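Local coordinates for protein decapping nuclease RAI1 (PDB 5ULJ) that removes the entire NAD cap from the 5' end of NAD-capped RNAs, using a divalent metal, and binds and stimulates the exoribonuclease RAT1, at residues K290-F295 with R303-Y308; A359-F364 with R374-N379; I29-R34 with Y42-V47. All coordinates share one frame; numbering follows the deposited sequence.

Contact 1 (K290-F295 with R303-Y308); sequences KVVYGF and RDVELY
V291, Y293 and F295 pair with Y308, E306 and D304 in an antiparallel beta hairpin of the PD-(D/E)XK nuclease fold. The hairpin lies near the metal site. Its first strand also pairs, in parallel, with strand 254-261, which carries the metal ligands E256 and L257 and the substrate-binding K258. The ladder is regular up to F295. There the backbone O of F295 takes R303 N at 2.8 Å and, weakly, D304 N, which makes a classic beta bulge.

On one face V292 sits between two residues of the partner strand. Its CG1 meets CG2 of V305 at 3.6 Å, and its CG2 meets CD1 of L307 at 3.7 Å. V292 CG1 stands opposite the backbone N (chi1 154°), which carries it toward V305. G294 adds no side chain here.

The other face carries an aromatic group, Y293, F295 and Y308, beside V291, D304 and E306. Y293 CD2 approaches Y308 CE1 at 3.9 Å. The F295 ring lies beside the E306 side chain and points the same way, with CE1 3.8 Å from E306 CB. Its CZ comes to 4.0 Å from Y308 OH, and these two side chains cross at about a right angle. The backbone O of D304 lies in the plane of the F295 ring, at its edge. E306 CG packs on one face of the Y308 ring. Helix 266-286 adjoins this side: F272 meets the rings of Y293 and F295 edge-to-face, and T279 OG1 is hydrogen-bonded to Y293 OH.

The chemistry is thus backbone bonding plus apolar packing, with E306 and D304 lending mainly aliphatic carbons and backbone to the aromatic cluster.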
loop_
_atom_site.group_PDB
_atom_site.type_symbol
_atom_site.label_atom_id
_atom_site.label_comp_id
_atom_site.label_asym_id
_atom_site.label_seq_id
_atom_site.Cartn_x
_atom_site.Cartn_y
_atom_site.Cartn_z
ATOM N N LYS A 290 -0.837 11.805 -8.345
ATOM C CA LYS A 290 0.305 11.776 -9.255
ATOM C C LYS A 290 1.151 10.515 -9.113
ATOM O O LYS A 290 1.445 10.072 -8.002
ATOM C CB LYS A 290 1.196 13.002 -9.039
ATOM C CG LYS A 290 0.599 14.316 -9.509
ATOM C CD LYS A 290 1.629 15.431 -9.427
ATOM C CE LYS A 290 1.065 16.751 -9.923
ATOM N NZ LYS A 290 -0.016 17.254 -9.034
ATOM N N VAL A 291 1.534 9.942 -10.249
ATOM C CA VAL A 291 2.480 8.832 -10.282
ATOM C C VAL A 291 3.566 9.090 -11.316
ATOM O O VAL A 291 3.280 9.547 -12.419
ATOM C CB VAL A 291 1.811 7.488 -10.631
ATOM C CG1 VAL A 291 2.699 6.338 -10.182
ATOM C CG2 VAL A 291 0.436 7.382 -10.004
ATOM N N VAL A 292 4.809 8.788 -10.959
ATOM C CA VAL A 292 5.910 8.883 -11.906
ATOM C C VAL A 292 6.546 7.514 -12.128
ATOM O O VAL A 292 6.949 6.840 -11.179
ATOM C CB VAL A 292 6.983 9.889 -11.433
ATOM C CG1 VAL A 292 8.344 9.550 -12.020
ATOM C CG2 VAL A 292 6.578 11.303 -11.816
ATOM N N TYR A 293 6.609 7.105 -13.390
ATOM C CA TYR A 293 7.255 5.857 -13.767
ATOM C C TYR A 293 8.613 6.121 -14.401
ATOM O O TYR A 293 8.729 6.921 -15.330
ATOM C CB TYR A 293 6.377 5.064 -14.738
ATOM C CG TYR A 293 5.563 3.964 -14.095
ATOM C CD1 TYR A 293 6.096 2.694 -13.912
ATOM C CD2 TYR A 293 4.257 4.192 -13.682
ATOM C CE1 TYR A 293 5.353 1.683 -13.332
ATOM C CE2 TYR A 293 3.506 3.187 -13.098
ATOM C CZ TYR A 293 4.060 1.936 -12.925
ATOM O OH TYR A 293 3.316 0.934 -12.343
ATOM N N GLY A 294 9.638 5.452 -13.887
ATOM C CA GLY A 294 10.947 5.471 -14.511
ATOM C C GLY A 294 11.114 4.228 -15.362
ATOM O O GLY A 294 10.886 3.114 -14.891
ATOM N N PHE A 295 11.502 4.414 -16.619
ATOM C CA PHE A 295 11.659 3.293 -17.538
ATOM C C PHE A 295 13.132 2.962 -17.758
ATOM O O PHE A 295 13.917 3.814 -18.176
ATOM C CB PHE A 295 10.974 3.595 -18.874
ATOM C CG PHE A 295 9.485 3.773 -18.764
ATOM C CD1 PHE A 295 8.940 5.010 -18.455
ATOM C CD2 PHE A 295 8.629 2.703 -18.967
ATOM C CE1 PHE A 295 7.571 5.177 -18.353
ATOM C CE2 PHE A 295 7.257 2.863 -18.865
ATOM C CZ PHE A 295 6.729 4.102 -18.557
ATOM N N ARG A 303 16.118 5.286 -18.972
ATOM C CA ARG A 303 15.991 5.777 -20.340
ATOM C C ARG A 303 14.902 6.832 -20.509
ATOM O O ARG A 303 15.010 7.710 -21.365
ATOM C CB ARG A 303 15.710 4.611 -21.291
ATOM C CG ARG A 303 16.882 3.671 -21.490
ATOM C CD ARG A 303 18.003 4.356 -22.252
ATOM N NE ARG A 303 19.163 3.485 -22.412
ATOM C CZ ARG A 303 20.313 3.868 -22.954
ATOM N NH1 ARG A 303 20.463 5.112 -23.389
ATOM N NH2 ARG A 303 21.317 3.008 -23.060
ATOM N N ASP A 304 13.855 6.742 -19.699
ATOM C CA ASP A 304 12.695 7.603 -19.877
ATOM C C ASP A 304 11.914 7.778 -18.578
ATOM O O ASP A 304 11.994 6.943 -17.678
ATOM C CB ASP A 304 11.786 7.030 -20.968
ATOM C CG ASP A 304 10.741 8.019 -21.442
ATOM O OD1 ASP A 304 10.996 9.239 -21.368
ATOM O OD2 ASP A 304 9.664 7.574 -21.891
ATOM N N VAL A 305 11.166 8.872 -18.487
ATOM C CA VAL A 305 10.308 9.124 -17.338
ATOM C C VAL A 305 8.938 9.595 -17.822
ATOM O O VAL A 305 8.827 10.253 -18.858
ATOM C CB VAL A 305 10.925 10.170 -16.382
ATOM C CG1 VAL A 305 10.862 11.562 -16.991
ATOM C CG2 VAL A 305 10.226 10.147 -15.035
ATOM N N GLU A 306 7.891 9.241 -17.086
ATOM C CA GLU A 306 6.542 9.646 -17.454
ATOM C C GLU A 306 5.688 9.941 -16.228
ATOM O O GLU A 306 5.569 9.113 -15.325
ATOM C CB GLU A 306 5.875 8.569 -18.312
ATOM C CG GLU A 306 4.426 8.868 -18.677
ATOM C CD GLU A 306 4.284 9.890 -19.792
ATOM O OE1 GLU A 306 5.314 10.407 -20.273
ATOM O OE2 GLU A 306 3.134 10.173 -20.188
ATOM N N LEU A 307 5.100 11.133 -16.204
ATOM C CA LEU A 307 4.201 11.524 -15.127
ATOM C C LEU A 307 2.758 11.205 -15.495
ATOM O O LEU A 307 2.286 11.580 -16.569
ATOM C CB LEU A 307 4.350 13.015 -14.812
ATOM C CG LEU A 307 3.318 13.632 -13.864
ATOM C CD1 LEU A 307 3.442 13.057 -12.463
ATOM C CD2 LEU A 307 3.455 15.148 -13.836
ATOM N N TYR A 308 2.064 10.504 -14.606
ATOM C CA TYR A 308 0.658 10.185 -14.812
ATOM C C TYR A 308 -0.228 10.881 -13.789
ATOM O O TYR A 308 0.102 10.932 -12.604
ATOM C CB TYR A 308 0.414 8.675 -14.728
ATOM C CG TYR A 308 1.094 7.850 -15.794
ATOM C CD1 TYR A 308 2.355 7.309 -15.581
ATOM C CD2 TYR A 308 0.468 7.595 -17.007
ATOM C CE1 TYR A 308 2.976 6.544 -16.548
ATOM C CE2 TYR A 308 1.082 6.834 -17.983
ATOM C CZ TYR A 308 2.336 6.310 -17.748
ATOM O OH TYR A 308 2.954 5.552 -18.716
#

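Contact 2 (A359-F364 with R374-N379); sequences AYRVSF and RELMGN
R361 and R374 run side by side and point the same way, but their guanidinium planes are turned 84° apart. R361 NH1 and R374 NH2 are 4.0 Å apart. A water accepts from R361 NH1 at 3.0 Å, in the plane of that group; its contact with R374 NH2 is too short to be relied on. D148 gives R361 NH2 a salt bridge, which probably eases the like-charge contact. N135 OD1 accepts from R361 NE.

The R361 chain starts opposite its backbone N and bends at chi3 (-63°). The bend brings the guanidinium under L376, whose CD2 sits over the centre of one face, 3.7 Å from R361 CZ. The same methyl touches R361 CB. R374 leaves its backbone with CG between N and the carbonyl carbon (chi1 75°), then runs extended from CG to NE. This carries its end along R361, with NH2 3.8 Å from R361 CD. S363 CB lies at the edge of the R374 guanidinium.

The two segments belong to the beta hairpin of strands 359-365 and 370-375. R361 and R374 form a hydrogen-bonded pair of it, with R361 N reaching R374 O at 2.9 Å. L376 N continues the bonding to A359 O.

On the other face, Y360 crosses E375 obliquely. Its CE2 meets E375 CB at 3.9 Å, while CD2 lies 3.7 Å from E375 CA. The E375 chain is extended.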
loop_
_atom_site.group_PDB
_atom_site.type_symbol
_atom_site.label_atom_id
_atom_site.label_comp_id
_atom_site.label_asym_id
_atom_site.label_seq_id
_atom_site.Cartn_x
_atom_site.Cartn_y
_atom_site.Cartn_z
ATOM N N ALA A 359 -13.091 -14.414 15.645
ATOM C CA ALA A 359 -12.222 -13.851 14.621
ATOM C C ALA A 359 -12.552 -14.504 13.285
ATOM O O ALA A 359 -12.890 -15.686 13.235
ATOM C CB ALA A 359 -10.759 -14.056 14.976
ATOM N N TYR A 360 -12.459 -13.735 12.206
ATOM C CA TYR A 360 -12.823 -14.240 10.887
ATOM C C TYR A 360 -11.659 -14.164 9.909
ATOM O O TYR A 360 -10.696 -13.427 10.125
ATOM C CB TYR A 360 -14.017 -13.463 10.329
ATOM C CG TYR A 360 -15.288 -13.629 11.128
ATOM C CD1 TYR A 360 -15.555 -12.815 12.221
ATOM C CD2 TYR A 360 -16.225 -14.595 10.787
ATOM C CE1 TYR A 360 -16.717 -12.962 12.955
ATOM C CE2 TYR A 360 -17.390 -14.750 11.514
ATOM C CZ TYR A 360 -17.630 -13.930 12.597
ATOM O OH TYR A 360 -18.788 -14.079 13.324
ATOM N N ARG A 361 -11.755 -14.933 8.830
ATOM C CA ARG A 361 -10.769 -14.863 7.763
ATOM C C ARG A 361 -11.433 -14.825 6.395
ATOM O O ARG A 361 -12.232 -15.699 6.053
ATOM C CB ARG A 361 -9.798 -16.040 7.832
ATOM C CG ARG A 361 -8.750 -16.022 6.729
ATOM C CD ARG A 361 -7.583 -16.930 7.062
ATOM N NE ARG A 361 -6.883 -16.489 8.264
ATOM C CZ ARG A 361 -6.045 -17.249 8.961
ATOM N NH1 ARG A 361 -5.803 -18.495 8.577
ATOM N NH2 ARG A 361 -5.453 -16.765 10.045
ATOM N N VAL A 362 -11.098 -13.799 5.623
ATOM C CA VAL A 362 -11.549 -13.689 4.246
ATOM C C VAL A 362 -10.472 -14.263 3.337
ATOM O O VAL A 362 -9.309 -13.868 3.419
ATOM C CB VAL A 362 -11.842 -12.234 3.858
ATOM C CG1 VAL A 362 -12.496 -12.177 2.492
ATOM C CG2 VAL A 362 -12.730 -11.582 4.901
ATOM N N SER A 363 -10.852 -15.198 2.476
ATOM C CA SER A 363 -9.870 -15.903 1.667
ATOM C C SER A 363 -10.289 -16.068 0.212
ATOM O O SER A 363 -11.394 -16.526 -0.082
ATOM C CB SER A 363 -9.582 -17.277 2.275
ATOM O OG SER A 363 -8.636 -17.987 1.497
ATOM N N PHE A 364 -9.395 -15.689 -0.696
ATOM C CA PHE A 364 -9.569 -16.003 -2.106
ATOM C C PHE A 364 -8.615 -17.120 -2.503
ATOM O O PHE A 364 -7.400 -16.998 -2.345
ATOM C CB PHE A 364 -9.339 -14.777 -2.989
ATOM C CG PHE A 364 -9.333 -15.092 -4.459
ATOM C CD1 PHE A 364 -10.502 -15.458 -5.107
ATOM C CD2 PHE A 364 -8.158 -15.037 -5.189
ATOM C CE1 PHE A 364 -10.500 -15.756 -6.458
ATOM C CE2 PHE A 364 -8.149 -15.335 -6.540
ATOM C CZ PHE A 364 -9.322 -15.694 -7.175
ATOM N N ARG A 374 -15.056 -17.049 6.614
ATOM C CA ARG A 374 -15.270 -18.100 7.597
ATOM C C ARG A 374 -14.787 -17.696 8.982
ATOM O O ARG A 374 -13.853 -16.906 9.126
ATOM C CB ARG A 374 -14.577 -19.394 7.158
ATOM C CG ARG A 374 -13.066 -19.397 7.328
ATOM C CD ARG A 374 -12.452 -20.653 6.730
ATOM N NE ARG A 374 -11.070 -20.849 7.158
ATOM C CZ ARG A 374 -10.012 -20.340 6.535
ATOM N NH1 ARG A 374 -10.171 -19.596 5.450
ATOM N NH2 ARG A 374 -8.792 -20.575 7.001
ATOM N N GLU A 375 -15.448 -18.235 10.001
ATOM C CA GLU A 375 -15.006 -18.064 11.374
ATOM C C GLU A 375 -13.802 -18.961 11.628
ATOM O O GLU A 375 -13.834 -20.152 11.320
ATOM C CB GLU A 375 -16.135 -18.389 12.354
ATOM C CG GLU A 375 -15.733 -18.306 13.818
ATOM C CD GLU A 375 -16.857 -18.705 14.756
ATOM O OE1 GLU A 375 -18.009 -18.834 14.289
ATOM O OE2 GLU A 375 -16.586 -18.893 15.961
ATOM N N LEU A 376 -12.736 -18.386 12.172
ATOM C CA LEU A 376 -11.544 -19.157 12.502
ATOM C C LEU A 376 -11.812 -20.024 13.728
ATOM O O LEU A 376 -12.348 -19.546 14.727
ATOM C CB LEU A 376 -10.351 -18.230 12.736
ATOM C CG LEU A 376 -9.878 -17.472 11.491
ATOM C CD1 LEU A 376 -8.995 -16.294 11.866
ATOM C CD2 LEU A 376 -9.145 -18.413 10.547
ATOM N N MET A 377 -11.437 -21.298 13.647
ATOM C CA MET A 377 -11.813 -22.267 14.673
ATOM C C MET A 377 -10.617 -22.905 15.380
ATOM O O MET A 377 -10.766 -23.917 16.066
ATOM C CB MET A 377 -12.683 -23.365 14.058
ATOM C CG MET A 377 -13.940 -22.859 13.366
ATOM S SD MET A 377 -15.126 -22.114 14.503
ATOM C CE MET A 377 -16.584 -22.031 13.464
ATOM N N GLY A 378 -9.436 -22.318 15.217
ATOM C CA GLY A 378 -8.240 -22.849 15.846
ATOM C C GLY A 378 -7.744 -21.958 16.967
ATOM O O GLY A 378 -6.605 -22.086 17.416
ATOM N N ASN A 379 -8.620 -21.062 17.416
ATOM C CA ASN A 379 -8.290 -20.047 18.412
ATOM C C ASN A 379 -7.150 -19.139 17.966
ATOM O O ASN A 379 -6.307 -18.742 18.771
ATOM C CB ASN A 379 -7.949 -20.689 19.757
ATOM C CG ASN A 379 -8.964 -20.355 20.830
ATOM O OD1 ASN A 379 -9.079 -19.205 21.254
ATOM N ND2 ASN A 379 -9.711 -21.360 21.271
HETATM O O HOH W 1 -12.877 -17.336 16.107
HETATM O O HOH W 2 -6.594 -19.915 6.106
#

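Contact 3 (I29-R34 with Y42-V47); sequences IFAFAR and YDQKIV
Q44 grips the backbone of A31 with both ends of its side-chain amide, much as a neighbouring strand would. Its OE1 accepts from A31 N at 3.0 Å, in the amide plane and on a lone pair. Its NE2 gives to A31 O at 2.8 Å, bonding in the carbonyl plane of A31. The contact thus joins an edge of strand 27-34 to the first turn of helix 44-50, within the PD-(D/E)XK nuclease fold. The far edge of the strand pairs with strand 216-225.

In Q44, CG lies anti to the carbonyl carbon (chi1 -65°), and the chain then bends at chi2 (-53°), which turns the amide to the strand. NE2 also makes a weak bond to Y42 O, which helps to fix the turn of the amide. A31 O has a second partner in water 3, which also donates to Y42 O. With an alanine here the amide is gone, and A31 N would probably lose its acceptor, leaving A31 O with the water as its partner in this contact.

One turn along the helix, V47 points to the strand, and its CG2 packs on A33 CB at 3.6 Å. Y42 meets F32 through its ring, with CD1 3.8 Å from F32 CB. F32 itself leads to the pocket side, where it touches M84 of the ligand pocket. D43 is the N-cap of the helix: its OD1 uses the anti lone pair, away from the other oxygen, to accept from I46 N at 2.9 Å.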
loop_
_atom_site.group_PDB
_atom_site.type_symbol
_atom_site.label_atom_id
_atom_site.label_comp_id
_atom_site.label_asym_id
_atom_site.label_seq_id
_atom_site.Cartn_x
_atom_site.Cartn_y
_atom_site.Cartn_z
ATOM N N ILE A 29 -5.761 12.416 8.112
ATOM C CA ILE A 29 -6.042 12.936 9.446
ATOM C C ILE A 29 -4.800 12.888 10.335
ATOM O O ILE A 29 -4.652 13.708 11.241
ATOM C CB ILE A 29 -7.199 12.171 10.123
ATOM C CG1 ILE A 29 -6.938 10.666 10.116
ATOM C CG2 ILE A 29 -8.515 12.474 9.425
ATOM C CD1 ILE A 29 -7.912 9.888 10.971
ATOM N N PHE A 30 -3.912 11.932 10.077
ATOM C CA PHE A 30 -2.608 11.910 10.734
ATOM C C PHE A 30 -1.607 11.051 9.972
ATOM O O PHE A 30 -1.966 10.336 9.034
ATOM C CB PHE A 30 -2.724 11.423 12.187
ATOM C CG PHE A 30 -3.189 9.998 12.333
ATOM C CD1 PHE A 30 -4.538 9.697 12.387
ATOM C CD2 PHE A 30 -2.273 8.964 12.451
ATOM C CE1 PHE A 30 -4.968 8.390 12.536
ATOM C CE2 PHE A 30 -2.696 7.655 12.600
ATOM C CZ PHE A 30 -4.045 7.369 12.645
ATOM N N ALA A 31 -0.346 11.134 10.379
ATOM C CA ALA A 31 0.721 10.389 9.730
ATOM C C ALA A 31 1.758 9.924 10.742
ATOM O O ALA A 31 1.906 10.512 11.813
ATOM C CB ALA A 31 1.379 11.237 8.649
ATOM N N PHE A 32 2.463 8.852 10.399
ATOM C CA PHE A 32 3.605 8.403 11.183
ATOM C C PHE A 32 4.643 7.830 10.230
ATOM O O PHE A 32 4.355 7.613 9.054
ATOM C CB PHE A 32 3.192 7.374 12.244
ATOM C CG PHE A 32 2.722 6.059 11.682
ATOM C CD1 PHE A 32 1.416 5.898 11.250
ATOM C CD2 PHE A 32 3.583 4.975 11.613
ATOM C CE1 PHE A 32 0.981 4.685 10.746
ATOM C CE2 PHE A 32 3.155 3.761 11.108
ATOM C CZ PHE A 32 1.852 3.616 10.674
ATOM N N ALA A 33 5.852 7.597 10.725
ATOM C CA ALA A 33 6.921 7.155 9.842
ATOM C C ALA A 33 7.947 6.266 10.526
ATOM O O ALA A 33 8.171 6.359 11.732
ATOM C CB ALA A 33 7.618 8.362 9.228
ATOM N N ARG A 34 8.552 5.393 9.733
ATOM C CA ARG A 34 9.737 4.656 10.136
ATOM C C ARG A 34 10.920 5.278 9.409
ATOM O O ARG A 34 10.939 5.317 8.180
ATOM C CB ARG A 34 9.605 3.170 9.796
ATOM C CG ARG A 34 10.754 2.306 10.291
ATOM C CD ARG A 34 10.530 0.845 9.927
ATOM N NE ARG A 34 10.659 0.610 8.491
ATOM C CZ ARG A 34 10.149 -0.439 7.855
ATOM N NH1 ARG A 34 9.465 -1.355 8.527
ATOM N NH2 ARG A 34 10.317 -0.571 6.547
ATOM N N TYR A 42 6.127 9.681 15.530
ATOM C CA TYR A 42 4.684 9.864 15.676
ATOM C C TYR A 42 4.251 11.327 15.786
ATOM O O TYR A 42 3.082 11.644 15.567
ATOM C CB TYR A 42 4.180 9.089 16.895
ATOM C CG TYR A 42 4.353 7.592 16.777
ATOM C CD1 TYR A 42 3.469 6.828 16.026
ATOM C CD2 TYR A 42 5.401 6.944 17.415
ATOM C CE1 TYR A 42 3.626 5.459 15.914
ATOM C CE2 TYR A 42 5.566 5.577 17.309
ATOM C CZ TYR A 42 4.676 4.840 16.559
ATOM O OH TYR A 42 4.840 3.479 16.454
ATOM N N ASP A 43 5.182 12.214 16.126
ATOM C CA ASP A 43 4.857 13.635 16.242
ATOM C C ASP A 43 4.541 14.222 14.870
ATOM O O ASP A 43 5.328 14.086 13.935
ATOM C CB ASP A 43 6.003 14.408 16.895
ATOM C CG ASP A 43 5.657 15.866 17.133
ATOM O OD1 ASP A 43 5.905 16.695 16.232
ATOM O OD2 ASP A 43 5.133 16.184 18.222
ATOM N N GLN A 44 3.392 14.882 14.761
ATOM C CA GLN A 44 2.885 15.347 13.472
ATOM C C GLN A 44 3.748 16.424 12.818
ATOM O O GLN A 44 3.952 16.403 11.605
ATOM C CB GLN A 44 1.452 15.862 13.628
ATOM C CG GLN A 44 0.457 14.783 14.013
ATOM C CD GLN A 44 0.501 13.597 13.070
ATOM O OE1 GLN A 44 0.113 13.701 11.905
ATOM N NE2 GLN A 44 0.985 12.464 13.566
ATOM N N LYS A 45 4.247 17.369 13.607
ATOM C CA LYS A 45 5.079 18.428 13.043
ATOM C C LYS A 45 6.453 17.884 12.666
ATOM O O LYS A 45 6.998 18.227 11.618
ATOM C CB LYS A 45 5.211 19.602 14.016
ATOM C CG LYS A 45 6.341 20.560 13.663
ATOM C CD LYS A 45 6.349 21.799 14.543
ATOM C CE LYS A 45 6.137 23.051 13.702
ATOM N NZ LYS A 45 7.250 23.274 12.733
ATOM N N ILE A 46 7.000 17.022 13.519
ATOM C CA ILE A 46 8.312 16.432 13.278
ATOM C C ILE A 46 8.325 15.548 12.028
ATOM O O ILE A 46 9.228 15.657 11.195
ATOM C CB ILE A 46 8.786 15.600 14.490
ATOM C CG1 ILE A 46 9.078 16.512 15.685
ATOM C CG2 ILE A 46 10.028 14.797 14.141
ATOM C CD1 ILE A 46 9.610 15.779 16.898
ATOM N N VAL A 47 7.325 14.682 11.898
ATOM C CA VAL A 47 7.284 13.734 10.788
ATOM C C VAL A 47 7.171 14.452 9.441
ATOM O O VAL A 47 7.713 13.988 8.438
ATOM C CB VAL A 47 6.119 12.718 10.945
ATOM C CG1 VAL A 47 4.767 13.409 10.877
ATOM C CG2 VAL A 47 6.212 11.629 9.889
HETATM O O HOH W 3 1.508 9.465 14.515
#

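How the contacts relate
The three contacts are separate: none touches another, and all belong to the same nuclease domain. Contact 3 closes first along the chain, then contact 1, then contact 2. Contacts 1 and 3 are nearest to the active site. The V291 side chain of contact 1 is about 7 Å from the calcium ion, and the F32 side chain of contact 3 is about 7 Å from the bound 3'-NADP+. The centres of contacts 1 and 3 lie about 28 Å apart. Contact 2 lies far from the metal and the ligand, with its centre about 40 Å from that of contact 1, across the centre of the chain, and about 33 Å from that of contact 3.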